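Local coordinates for Bm4233, isoform b (Brugia malayi, PDB 6ANY), which probably binds and transports sterols or other lipids, as a venom allergen-like member of the CAP superfamily studied as a vaccine candidate against lymphatic filariasis, at residues A[45-50]-A[142-147]; A[148-153]-A[160-165]. All coordinates share one frame; numbering follows the deposited sequence.

Interaction 1 of 2, residues A[45-50]-A[142-147]; sequences NMLLLK and KTHKIG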
loop_
_atom_site.group_PDB
_atom_site.type_symbol
_atom_site.label_atom_id
_atom_site.label_comp_id
_atom_site.label_asym_id
_atom_site.label_seq_id
_atom_site.Cartn_x
_atom_site.Cartn_y
_atom_site.Cartn_z
ATOM N N ASN A 45 10.832 7.083 -10.926
ATOM C CA ASN A 45 10.665 7.746 -9.628
ATOM C C ASN A 45 9.600 7.106 -8.677
ATOM O O ASN A 45 8.964 7.795 -7.901
ATOM C CB ASN A 45 10.412 9.233 -9.806
ATOM C CG ASN A 45 11.640 9.976 -10.286
ATOM O OD1 ASN A 45 12.740 9.675 -9.899
ATOM N ND2 ASN A 45 11.429 10.944 -11.144
ATOM N N MET A 46 9.419 5.794 -8.741
ATOM C CA MET A 46 8.492 5.115 -7.820
ATOM C C MET A 46 9.310 4.888 -6.548
ATOM O O MET A 46 10.294 4.173 -6.567
ATOM C CB MET A 46 7.995 3.815 -8.432
ATOM C CG MET A 46 7.262 2.861 -7.500
ATOM S SD MET A 46 5.558 3.421 -7.303
ATOM C CE MET A 46 4.833 2.840 -8.769
ATOM N N LEU A 47 8.900 5.529 -5.451
ATOM C CA LEU A 47 9.653 5.458 -4.190
ATOM C C LEU A 47 9.581 4.091 -3.505
ATOM O O LEU A 47 8.529 3.417 -3.527
ATOM C CB LEU A 47 9.197 6.563 -3.219
ATOM C CG LEU A 47 9.419 7.989 -3.743
ATOM C CD1 LEU A 47 8.872 9.051 -2.805
ATOM C CD2 LEU A 47 10.911 8.240 -4.099
ATOM N N LEU A 48 10.691 3.703 -2.879
ATOM C CA LEU A 48 10.755 2.487 -2.125
ATOM C C LEU A 48 10.114 2.720 -0.719
ATOM O O LEU A 48 10.545 3.561 0.067
ATOM C CB LEU A 48 12.182 2.026 -1.999
ATOM C CG LEU A 48 12.415 0.584 -1.522
ATOM C CD1 LEU A 48 13.672 -0.034 -2.112
ATOM C CD2 LEU A 48 12.610 0.536 -0.034
ATOM N N LEU A 49 9.059 1.986 -0.436
ATOM C CA LEU A 49 8.354 2.148 0.856
ATOM C C LEU A 49 9.210 1.776 2.055
ATOM O O LEU A 49 9.926 0.813 2.028
ATOM C CB LEU A 49 7.037 1.375 0.894
ATOM C CG LEU A 49 6.039 1.651 -0.201
ATOM C CD1 LEU A 49 4.794 0.771 0.000
ATOM C CD2 LEU A 49 5.645 3.120 -0.231
ATOM N N LYS A 50 9.167 2.610 3.092
ATOM C CA LYS A 50 9.851 2.332 4.358
ATOM C C LYS A 50 8.743 2.166 5.407
ATOM O O LYS A 50 7.720 2.877 5.378
ATOM C CB LYS A 50 10.702 3.531 4.788
ATOM C CG LYS A 50 11.781 4.019 3.817
ATOM C CD LYS A 50 12.902 3.015 3.709
ATOM C CE LYS A 50 13.677 3.015 5.008
ATOM N NZ LYS A 50 14.766 2.008 5.074
ATOM N N LYS A 142 4.693 8.880 -5.284
ATOM C CA LYS A 142 5.111 9.792 -4.222
ATOM C C LYS A 142 5.057 9.280 -2.745
ATOM O O LYS A 142 5.779 9.830 -1.895
ATOM C CB LYS A 142 4.412 11.142 -4.337
ATOM C CG LYS A 142 4.946 12.008 -5.481
ATOM C CD LYS A 142 3.991 13.219 -5.651
ATOM C CE LYS A 142 4.082 13.874 -7.047
ATOM N NZ LYS A 142 5.193 14.854 -6.953
ATOM N N THR A 143 4.249 8.277 -2.450
ATOM C CA THR A 143 4.161 7.733 -1.093
ATOM C C THR A 143 5.467 6.996 -0.812
ATOM O O THR A 143 5.947 6.296 -1.692
ATOM C CB THR A 143 2.964 6.755 -0.980
ATOM O OG1 THR A 143 1.738 7.478 -1.224
ATOM C CG2 THR A 143 2.925 6.112 0.379
ATOM N N HIS A 144 6.036 7.171 0.379
ATOM C CA HIS A 144 7.256 6.462 0.762
ATOM C C HIS A 144 7.271 5.903 2.158
ATOM O O HIS A 144 8.246 5.275 2.536
ATOM C CB HIS A 144 8.538 7.309 0.523
ATOM C CG HIS A 144 8.666 8.532 1.364
ATOM N ND1 HIS A 144 8.053 9.738 1.043
ATOM C CD2 HIS A 144 9.465 8.785 2.433
ATOM C CE1 HIS A 144 8.443 10.659 1.913
ATOM N NE2 HIS A 144 9.296 10.106 2.761
ATOM N N LYS A 145 6.173 6.054 2.887
ATOM C CA LYS A 145 6.067 5.590 4.274
ATOM C C LYS A 145 4.830 4.744 4.465
ATOM O O LYS A 145 3.766 5.080 3.980
ATOM C CB LYS A 145 6.002 6.778 5.245
ATOM C CG LYS A 145 7.237 7.659 5.142
ATOM C CD LYS A 145 7.353 8.694 6.240
ATOM C CE LYS A 145 6.742 10.031 5.812
ATOM N NZ LYS A 145 7.037 11.139 6.813
ATOM N N ILE A 146 4.950 3.663 5.198
ATOM C CA ILE A 146 3.804 2.763 5.416
ATOM C C ILE A 146 3.870 2.262 6.844
ATOM O O ILE A 146 4.932 2.002 7.341
ATOM C CB ILE A 146 3.761 1.610 4.413
ATOM C CG1 ILE A 146 2.474 0.807 4.631
ATOM C CG2 ILE A 146 5.003 0.708 4.516
ATOM C CD1 ILE A 146 2.228 -0.240 3.564
ATOM N N GLY A 147 2.718 2.132 7.467
ATOM C CA GLY A 147 2.628 1.532 8.762
ATOM C C GLY A 147 1.244 0.943 8.908
ATOM O O GLY A 147 0.248 1.519 8.432
#

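Interaction 2 of 2, residues A[148-153]-A[160-165]; sequences CGIATN and LIAICH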
loop_
_atom_site.group_PDB
_atom_site.type_symbol
_atom_site.label_atom_id
_atom_site.label_comp_id
_atom_site.label_asym_id
_atom_site.label_seq_id
_atom_site.Cartn_x
_atom_site.Cartn_y
_atom_site.Cartn_z
ATOM N N CYS A 148 1.196 -0.203 9.571
ATOM C CA CYS A 148 -0.029 -1.001 9.608
ATOM C C CYS A 148 -0.302 -1.561 10.976
ATOM O O CYS A 148 0.605 -1.761 11.799
ATOM C CB CYS A 148 -0.010 -2.167 8.631
ATOM S SG CYS A 148 0.410 -1.764 6.911
ATOM N N GLY A 149 -1.581 -1.766 11.226
ATOM C CA GLY A 149 -2.041 -2.244 12.538
ATOM C C GLY A 149 -3.004 -3.389 12.324
ATOM O O GLY A 149 -3.749 -3.384 11.363
ATOM N N ILE A 150 -2.988 -4.349 13.228
ATOM C CA ILE A 150 -3.779 -5.555 13.078
ATOM C C ILE A 150 -4.521 -5.913 14.353
ATOM O O ILE A 150 -3.966 -5.857 15.494
ATOM C CB ILE A 150 -2.838 -6.707 12.687
ATOM C CG1 ILE A 150 -2.294 -6.469 11.274
ATOM C CG2 ILE A 150 -3.582 -8.035 12.710
ATOM C CD1 ILE A 150 -1.073 -7.348 10.935
ATOM N N ALA A 151 -5.744 -6.366 14.173
ATOM C CA ALA A 151 -6.594 -6.812 15.298
ATOM C C ALA A 151 -7.170 -8.151 14.957
ATOM O O ALA A 151 -7.787 -8.277 13.938
ATOM C CB ALA A 151 -7.712 -5.821 15.557
ATOM N N THR A 152 -7.005 -9.137 15.823
ATOM C CA THR A 152 -7.622 -10.446 15.652
ATOM C C THR A 152 -8.514 -10.886 16.777
ATOM O O THR A 152 -8.914 -12.056 16.835
ATOM C CB THR A 152 -6.527 -11.518 15.468
ATOM O OG1 THR A 152 -5.509 -11.378 16.480
ATOM C CG2 THR A 152 -5.919 -11.374 14.115
ATOM N N ASN A 153 -8.826 -9.965 17.663
ATOM C CA ASN A 153 -9.751 -10.220 18.781
ATOM C C ASN A 153 -11.173 -9.844 18.459
ATOM O O ASN A 153 -12.072 -10.165 19.239
ATOM C CB ASN A 153 -9.374 -9.451 20.036
ATOM C CG ASN A 153 -9.383 -7.983 19.789
ATOM O OD1 ASN A 153 -8.556 -7.518 19.019
ATOM N ND2 ASN A 153 -10.287 -7.251 20.413
ATOM N N LEU A 160 -10.764 -10.666 11.590
ATOM C CA LEU A 160 -9.465 -10.078 11.457
ATOM C C LEU A 160 -9.622 -8.783 10.763
ATOM O O LEU A 160 -10.298 -8.734 9.742
ATOM C CB LEU A 160 -8.548 -10.965 10.666
ATOM C CG LEU A 160 -7.449 -10.397 9.766
ATOM C CD1 LEU A 160 -6.389 -9.694 10.605
ATOM C CD2 LEU A 160 -6.769 -11.546 9.023
ATOM N N ILE A 161 -8.957 -7.745 11.300
ATOM C CA ILE A 161 -8.947 -6.422 10.675
ATOM C C ILE A 161 -7.515 -5.978 10.473
ATOM O O ILE A 161 -6.738 -5.964 11.401
ATOM C CB ILE A 161 -9.680 -5.354 11.580
ATOM C CG1 ILE A 161 -11.164 -5.699 11.833
ATOM C CG2 ILE A 161 -9.517 -3.931 11.058
ATOM C CD1 ILE A 161 -12.150 -5.038 10.928
ATOM N N ALA A 162 -7.196 -5.507 9.293
ATOM C CA ALA A 162 -5.889 -4.943 9.062
ATOM C C ALA A 162 -6.032 -3.503 8.535
ATOM O O ALA A 162 -6.783 -3.251 7.621
ATOM C CB ALA A 162 -5.131 -5.793 8.083
ATOM N N ILE A 163 -5.289 -2.584 9.116
ATOM C CA ILE A 163 -5.328 -1.179 8.733
ATOM C C ILE A 163 -3.908 -0.727 8.356
ATOM O O ILE A 163 -2.974 -0.929 9.083
ATOM C CB ILE A 163 -5.824 -0.276 9.892
ATOM C CG1 ILE A 163 -7.132 -0.820 10.530
ATOM C CG2 ILE A 163 -5.937 1.156 9.418
ATOM C CD1 ILE A 163 -8.342 -0.825 9.678
ATOM N N CYS A 164 -3.769 -0.128 7.192
ATOM C CA CYS A 164 -2.482 0.415 6.762
ATOM C C CYS A 164 -2.650 1.896 6.514
ATOM O O CYS A 164 -3.642 2.314 5.876
ATOM C CB CYS A 164 -1.934 -0.323 5.550
ATOM S SG CYS A 164 -1.226 -1.949 5.824
ATOM N N HIS A 165 -1.692 2.659 7.030
ATOM C CA HIS A 165 -1.525 4.104 6.802
ATOM C C HIS A 165 -0.314 4.439 5.946
ATOM O O HIS A 165 0.756 3.844 6.086
ATOM C CB HIS A 165 -1.408 4.835 8.121
ATOM C CG HIS A 165 -2.712 4.955 8.840
ATOM N ND1 HIS A 165 -2.824 5.497 10.098
ATOM C CD2 HIS A 165 -3.966 4.635 8.457
ATOM C CE1 HIS A 165 -4.088 5.521 10.456
ATOM N NE2 HIS A 165 -4.805 5.024 9.467
#

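Interaction 1 of 2, residues A[45-50]-A[142-147]
Leu49 and His144 bring their backbones together, with 4.5 Å between Leu49 CA and His144 CA, where residues 47-50 run in nearly the same direction as 142-146. Leu49 contributes one methyl in particular: CD2 rests 3.5 Å from Thr143 O, while Leu49 CB meets Ile146 CG2 at 4.2 Å. Thr143 CG2 also borders Leu49 CD2. His144 CG sits between the backbone N and the carbonyl carbon (chi1 66°), and the side chain lies beside that of Leu47, both pointing the same way. Leu47 CD1 packs on His144 CB at 3.8 Å and comes to the imidazole obliquely; the same methyl sits 3.3 Å from Lys142 O, the carbonyl that lies in plane at the edge of the ring.

Lys50 does its work through the backbone. Its N donates to His144 O over 2.9 Å, at 159° at the hydrogen, arriving from 36° above the carbonyl plane. Lys50 O then takes the N-H of Ile146, also 2.9 Å from Lys50 O to Ile146 N, and the CA-H of Lys145 approaches that oxygen too. Bonding to the residues before and after Lys145 is the signature of a parallel bridge. The Lys50 side chain bends at chi2 and chi3 and leads away, with a long, weak ion pair from NZ to Glu205.

The pairing continues with a backbone bond between Ile146 and Ser52, so short strand 50-51 becomes one border of the mixed sheet. On the other side of strand 145-153, His144 and Lys145 both face Ser167 of strand 159-167 as a classic bulge, while Asn21 and Arg24 of helix 10-28 tie down Leu49 N and Leu47 O.

Interaction 2 of 2, residues A[148-153]-A[160-165]
The flat groups that meet between Gly149 and Ile163, and between Ala151 and Ile161, are peptides, joined at their edges. Gly149 N lies in the plane of the Ile163 carbonyl, 2.7 Å from Ile163 O, and Ala151 N lies likewise in the plane of the Ile161 carbonyl. The return bonds, Ile163 N to Gly149 O and Ile161 N to Ala151 O, are nearly straight at the hydrogen (172° for the first) and almost in line with their C=O groups. One face of this two-stranded unit carries Cys148, Ile150, Ala162 and Cys164; the other carries Ala151, Ile161 and Ile163, and Gly149, with no side chain, is the partner of Ile163 on that face.

Cys148 and Cys164 form a non-hydrogen-bonded pair clamped by a disulfide. Their CA atoms are drawn in to 4.0 Å, Cys148 SG and Cys164 SG are bonded at 2.0 Å, and the C-S-S-C torsion is 100°. Both CB atoms lie on the same face, and each SG stands anti to its own carbonyl carbon, beside the backbone N (chi1 -52° for Cys148).

These antiparallel strands, linked through the short helix 154-157, are the middle pair of the mixed sheet at the centre of the alpha-beta-alpha sandwich of CAP proteins. Helix 53-63 packs over Ile163 on one face; on the other, Ala99 and Trp107 of helix 99-108 lie over Ile150, Leu160 and Cys164.

Toward the end away from the disulfide, Leu160 CD1 touches two methyls of the facing strand: Ile150 CG2 at 3.9 Å, the two side chains crossing obliquely, and Thr152 CG2 at 3.9 Å, where Leu160 and Thr152 run side by side. Ile150 CG1 reaches Ala162 CB at 4.3 Å. The Thr152 hydroxyl is engaged by Glu93 and Arg96, beyond the strands.

Overall arrangement
Both interactions use strand 145-153, from its two flanks and at successive points along it: interaction 1 adds a short parallel neighbour near its start, interaction 2 an antiparallel one further on. Their centres are about 20 Å apart, yet they meet where Gly147 O probably accepts a hydrogen bond from His165 N, 2.7 Å away. All the touching residues of interaction 2 are buried inside the sandwich, and it combines regular backbone pairing, apolar side chains and a covalent disulfide. Interaction 1, only partly buried, lies at the sheet's border; two backbone bonds end an otherwise irregular loop contact of leucines with carbonyls and a histidine, and its lysines are among the more exposed residues.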